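Local coordinates for 3-oxoacyl-[acyl-carrier-protein] reductase (PDB 3U9L), which probably catalyses the NADPH-dependent reduction of 3-oxoacyl-[acyl-carrier-protein], as a member of the short-chain dehydrogenase/reductase family, at residues H97-Q110 with S203-Y215. Numbering follows the deposited sequence.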
loop_
_atom_site.group_PDB
_atom_site.type_symbol
_atom_site.label_atom_id
_atom_site.label_comp_id
_atom_site.label_asym_id
_atom_site.label_seq_id
_atom_site.Cartn_x
_atom_site.Cartn_y
_atom_site.Cartn_z
ATOM N N HIS A 97 6.948 -3.023 -11.763
ATOM C CA HIS A 97 7.980 -4.082 -11.718
ATOM C C HIS A 97 7.670 -4.945 -10.516
ATOM O O HIS A 97 7.422 -4.383 -9.429
ATOM C CB HIS A 97 9.400 -3.498 -11.513
ATOM C CG HIS A 97 10.469 -4.540 -11.311
ATOM N ND1 HIS A 97 11.237 -4.621 -10.159
ATOM C CD2 HIS A 97 10.894 -5.557 -12.110
ATOM C CE1 HIS A 97 12.079 -5.641 -10.253
ATOM N NE2 HIS A 97 11.890 -6.221 -11.431
HETATM N N MSE A 98 7.679 -6.268 -10.728
HETATM C CA MSE A 98 7.321 -7.227 -9.710
HETATM C C MSE A 98 8.455 -8.205 -9.266
HETATM O O MSE A 98 9.533 -8.225 -9.875
HETATM C CB MSE A 98 6.065 -7.986 -10.157
HETATM C CG MSE A 98 6.212 -9.256 -10.935
HETATM SE SE MSE A 98 4.315 -9.469 -11.661
HETATM C CE MSE A 98 4.003 -11.412 -11.318
ATOM N N VAL A 99 8.197 -8.975 -8.203
ATOM C CA VAL A 99 9.199 -9.887 -7.621
ATOM C C VAL A 99 8.488 -11.089 -7.042
ATOM O O VAL A 99 7.275 -11.031 -6.799
ATOM C CB VAL A 99 10.011 -9.231 -6.495
ATOM C CG1 VAL A 99 10.767 -7.981 -6.990
ATOM C CG2 VAL A 99 9.109 -8.860 -5.360
ATOM N N PHE A 100 9.241 -12.150 -6.776
ATOM C CA PHE A 100 8.663 -13.376 -6.257
ATOM C C PHE A 100 9.568 -14.019 -5.222
ATOM O O PHE A 100 10.767 -14.180 -5.459
ATOM C CB PHE A 100 8.468 -14.405 -7.391
ATOM C CG PHE A 100 7.670 -15.620 -6.975
ATOM C CD1 PHE A 100 6.277 -15.588 -7.000
ATOM C CD2 PHE A 100 8.298 -16.815 -6.612
ATOM C CE1 PHE A 100 5.508 -16.698 -6.651
ATOM C CE2 PHE A 100 7.532 -17.943 -6.252
ATOM C CZ PHE A 100 6.144 -17.887 -6.292
ATOM N N GLY A 101 8.984 -14.423 -4.095
ATOM C CA GLY A 101 9.773 -15.025 -3.029
ATOM C C GLY A 101 9.117 -14.785 -1.678
ATOM O O GLY A 101 8.200 -13.928 -1.553
ATOM N N PRO A 102 9.619 -15.497 -0.654
ATOM C CA PRO A 102 9.134 -15.383 0.711
ATOM C C PRO A 102 9.424 -13.973 1.174
ATOM O O PRO A 102 10.548 -13.464 0.994
ATOM C CB PRO A 102 10.040 -16.329 1.525
ATOM C CG PRO A 102 10.942 -17.043 0.522
ATOM C CD PRO A 102 10.715 -16.498 -0.826
ATOM N N ALA A 103 8.447 -13.350 1.814
ATOM C CA ALA A 103 8.570 -11.917 2.147
ATOM C C ALA A 103 9.737 -11.679 3.086
ATOM O O ALA A 103 10.423 -10.659 2.995
ATOM C CB ALA A 103 7.282 -11.444 2.819
ATOM N N GLU A 104 9.924 -12.585 4.035
ATOM C CA GLU A 104 11.002 -12.468 5.029
ATOM C C GLU A 104 12.373 -12.399 4.402
ATOM O O GLU A 104 13.272 -11.827 4.998
ATOM C CB GLU A 104 10.971 -13.642 6.008
ATOM C CG GLU A 104 11.722 -13.351 7.365
ATOM C CD GLU A 104 11.892 -14.604 8.252
ATOM O OE1 GLU A 104 10.959 -15.450 8.273
ATOM O OE2 GLU A 104 12.925 -14.711 8.974
ATOM N N ALA A 105 12.541 -12.968 3.192
ATOM C CA ALA A 105 13.852 -13.062 2.531
ATOM C C ALA A 105 14.194 -11.826 1.715
ATOM O O ALA A 105 15.336 -11.647 1.254
ATOM C CB ALA A 105 13.945 -14.366 1.635
ATOM N N PHE A 106 13.198 -10.984 1.480
ATOM C CA PHE A 106 13.407 -9.667 0.865
ATOM C C PHE A 106 13.899 -8.690 1.907
ATOM O O PHE A 106 13.336 -8.614 2.997
ATOM C CB PHE A 106 12.098 -9.133 0.236
ATOM C CG PHE A 106 11.729 -9.799 -1.057
ATOM C CD1 PHE A 106 12.367 -9.448 -2.244
ATOM C CD2 PHE A 106 10.765 -10.782 -1.083
ATOM C CE1 PHE A 106 12.036 -10.100 -3.465
ATOM C CE2 PHE A 106 10.414 -11.404 -2.260
ATOM C CZ PHE A 106 11.049 -11.071 -3.463
ATOM N N THR A 107 14.937 -7.918 1.582
ATOM C CA THR A 107 15.449 -6.979 2.552
ATOM C C THR A 107 14.590 -5.687 2.621
ATOM O O THR A 107 13.816 -5.410 1.694
ATOM C CB THR A 107 16.879 -6.615 2.215
ATOM O OG1 THR A 107 16.894 -5.918 0.981
ATOM C CG2 THR A 107 17.721 -7.882 2.059
ATOM N N PRO A 108 14.739 -4.927 3.701
ATOM C CA PRO A 108 14.003 -3.670 3.864
ATOM C C PRO A 108 14.236 -2.740 2.679
ATOM O O PRO A 108 13.313 -2.053 2.241
ATOM C CB PRO A 108 14.618 -3.071 5.130
ATOM C CG PRO A 108 15.084 -4.250 5.908
ATOM C CD PRO A 108 15.542 -5.258 4.892
ATOM N N GLU A 109 15.463 -2.726 2.169
ATOM C CA GLU A 109 15.803 -1.903 1.015
ATOM C C GLU A 109 15.069 -2.394 -0.226
ATOM O O GLU A 109 14.630 -1.598 -1.056
ATOM C CB GLU A 109 17.314 -1.916 0.773
ATOM C CG GLU A 109 18.131 -1.339 1.918
ATOM C CD GLU A 109 18.351 -2.338 3.037
ATOM O OE1 GLU A 109 17.975 -3.516 2.867
ATOM O OE2 GLU A 109 18.901 -1.943 4.088
ATOM N N GLN A 110 14.936 -3.711 -0.344
ATOM C CA GLN A 110 14.230 -4.312 -1.469
ATOM C C GLN A 110 12.802 -3.786 -1.544
ATOM O O GLN A 110 12.333 -3.379 -2.607
ATOM C CB GLN A 110 14.226 -5.837 -1.349
ATOM C CG GLN A 110 15.534 -6.495 -1.758
ATOM C CD GLN A 110 15.349 -7.933 -2.200
ATOM O OE1 GLN A 110 15.276 -8.843 -1.376
ATOM N NE2 GLN A 110 15.273 -8.144 -3.509
ATOM N N SER A 203 11.637 -9.937 -13.556
ATOM C CA SER A 203 10.958 -10.169 -12.260
ATOM C C SER A 203 11.933 -10.671 -11.151
ATOM O O SER A 203 12.452 -11.793 -11.197
ATOM C CB SER A 203 9.768 -11.138 -12.433
ATOM O OG SER A 203 9.296 -11.644 -11.181
ATOM N N GLY A 204 12.184 -9.841 -10.153
ATOM C CA GLY A 204 13.280 -10.127 -9.243
ATOM C C GLY A 204 12.989 -11.151 -8.168
ATOM O O GLY A 204 11.918 -11.735 -8.139
ATOM N N VAL A 205 13.961 -11.327 -7.274
ATOM C CA VAL A 205 13.912 -12.328 -6.234
ATOM C C VAL A 205 14.597 -11.791 -4.975
ATOM O O VAL A 205 15.230 -10.764 -5.015
ATOM C CB VAL A 205 14.630 -13.649 -6.668
ATOM C CG1 VAL A 205 13.842 -14.359 -7.766
ATOM C CG2 VAL A 205 16.062 -13.357 -7.108
ATOM N N PRO A 206 14.462 -12.490 -3.866
ATOM C CA PRO A 206 15.080 -12.004 -2.625
ATOM C C PRO A 206 16.600 -11.899 -2.691
ATOM O O PRO A 206 17.242 -12.765 -3.289
ATOM C CB PRO A 206 14.644 -13.040 -1.598
ATOM C CG PRO A 206 13.307 -13.592 -2.173
ATOM C CD PRO A 206 13.454 -13.547 -3.636
ATOM N N ASP A 207 17.155 -10.824 -2.127
ATOM C CA ASP A 207 18.607 -10.690 -1.971
ATOM C C ASP A 207 19.166 -11.584 -0.862
ATOM O O ASP A 207 20.362 -11.818 -0.852
ATOM C CB ASP A 207 19.000 -9.254 -1.597
ATOM C CG ASP A 207 18.970 -8.302 -2.767
ATOM O OD1 ASP A 207 18.992 -8.770 -3.924
ATOM O OD2 ASP A 207 18.920 -7.062 -2.528
ATOM N N ASP A 208 18.332 -12.014 0.091
ATOM C CA ASP A 208 18.786 -12.794 1.234
ATOM C C ASP A 208 18.667 -14.295 0.908
ATOM O O ASP A 208 17.712 -14.963 1.293
ATOM C CB ASP A 208 18.001 -12.457 2.518
ATOM C CG ASP A 208 18.619 -13.083 3.796
ATOM O OD1 ASP A 208 19.465 -14.014 3.673
ATOM O OD2 ASP A 208 18.239 -12.673 4.924
ATOM N N HIS A 209 19.664 -14.822 0.205
ATOM C CA HIS A 209 19.602 -16.175 -0.320
ATOM C C HIS A 209 19.532 -17.202 0.778
ATOM O O HIS A 209 18.792 -18.179 0.682
ATOM C CB HIS A 209 20.833 -16.452 -1.212
ATOM C CG HIS A 209 20.920 -15.553 -2.401
ATOM N ND1 HIS A 209 19.806 -15.167 -3.131
ATOM C CD2 HIS A 209 21.976 -14.929 -2.979
ATOM C CE1 HIS A 209 20.171 -14.354 -4.105
ATOM N NE2 HIS A 209 21.486 -14.196 -4.040
ATOM N N ALA A 210 20.319 -16.992 1.818
ATOM C CA ALA A 210 20.337 -17.900 2.955
ATOM C C ALA A 210 18.969 -18.008 3.635
ATOM O O ALA A 210 18.544 -19.109 3.985
ATOM C CB ALA A 210 21.374 -17.431 3.969
ATOM N N ARG A 211 18.305 -16.857 3.865
ATOM C CA ARG A 211 16.951 -16.877 4.427
ATOM C C ARG A 211 15.967 -17.606 3.503
ATOM O O ARG A 211 15.155 -18.384 3.955
ATOM C CB ARG A 211 16.434 -15.460 4.723
ATOM C CG ARG A 211 15.077 -15.424 5.429
ATOM C CD ARG A 211 15.276 -15.379 6.918
ATOM N NE ARG A 211 16.256 -14.336 7.271
ATOM C CZ ARG A 211 16.096 -13.361 8.168
ATOM N NH1 ARG A 211 14.978 -13.213 8.874
ATOM N NH2 ARG A 211 17.104 -12.522 8.353
ATOM N N GLN A 212 16.054 -17.344 2.203
ATOM C CA GLN A 212 15.223 -18.043 1.249
ATOM C C GLN A 212 15.514 -19.554 1.299
ATOM O O GLN A 212 14.578 -20.387 1.315
ATOM C CB GLN A 212 15.498 -17.500 -0.150
ATOM C CG GLN A 212 14.725 -18.223 -1.235
ATOM C CD GLN A 212 14.624 -17.403 -2.516
ATOM O OE1 GLN A 212 15.572 -16.747 -2.923
ATOM N NE2 GLN A 212 13.443 -17.408 -3.127
ATOM N N ALA A 213 16.803 -19.912 1.396
ATOM C CA ALA A 213 17.140 -21.348 1.485
ATOM C C ALA A 213 16.537 -21.989 2.736
ATOM O O ALA A 213 16.096 -23.141 2.676
ATOM C CB ALA A 213 18.642 -21.599 1.371
ATOM N N GLU A 214 16.460 -21.261 3.853
ATOM C CA GLU A 214 15.735 -21.777 5.023
ATOM C C GLU A 214 14.298 -22.061 4.723
ATOM O O GLU A 214 13.735 -23.023 5.256
ATOM C CB GLU A 214 15.721 -20.799 6.213
ATOM C CG GLU A 214 16.932 -20.818 7.056
ATOM C CD GLU A 214 16.968 -19.620 8.033
ATOM O OE1 GLU A 214 15.991 -19.412 8.811
ATOM O OE2 GLU A 214 18.019 -18.923 8.046
ATOM N N TYR A 215 13.654 -21.198 3.939
ATOM C CA TYR A 215 12.241 -21.415 3.602
ATOM C C TYR A 215 12.086 -22.693 2.745
ATOM O O TYR A 215 11.165 -23.483 2.939
ATOM C CB TYR A 215 11.640 -20.171 2.898
ATOM C CG TYR A 215 11.010 -19.180 3.871
ATOM C CD1 TYR A 215 11.797 -18.428 4.710
ATOM C CD2 TYR A 215 9.626 -19.072 3.982
ATOM C CE1 TYR A 215 11.218 -17.526 5.661
ATOM C CE2 TYR A 215 9.023 -18.209 4.902
ATOM C CZ TYR A 215 9.820 -17.435 5.736
ATOM O OH TYR A 215 9.231 -16.553 6.610
HETATM O O HOH W 1 11.909 -16.605 -5.710
HETATM O O HOH W 2 8.069 -14.772 4.555
HETATM O O HOH W 3 19.273 -5.849 -0.467
#
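Pro206 lays its CG over one face of the Phe106 ring, a CH-pi contact 3.7 Å from the centroid, where the loop leading into helix 209-217 runs alongside the one leading into helix 108-136 of this Rossmann-type short-chain dehydrogenase fold. Upstream, a single beta bridge pairs Val99 with Gly204, Gly204 N donating to Met98 O and Phe100 N to Gly204 O. The Gln110 amide grips the backbone around Pro206: NE2 donates to Val205 O, and OE1 accepts from Asp207 N at 2.8 Å, from above the amide plane, and also from Thr107 N in that plane. With OE1 accepting twice and NE2 donating, the amide can sit only one way round, and the Asp207 carboxylate stacks on it, the planes 9° apart. Pro102 CB sits over the Tyr215 ring. Glu104, with CG anti to N (chi1 -159°), reaches between Arg211 and Tyr215, its carboxylate nearly perpendicular to both flat groups; OE1 also pairs with Arg134 of the second subunit, and Asp208 with that subunit's Arg127, tying this corner to the dimer interface. Arg211 NH1 makes a salt bridge to the anti lone pair of Glu104 OE2, 2.5 Å away, while Tyr215 OH donates to Glu104 OE1 at 2.6 Å.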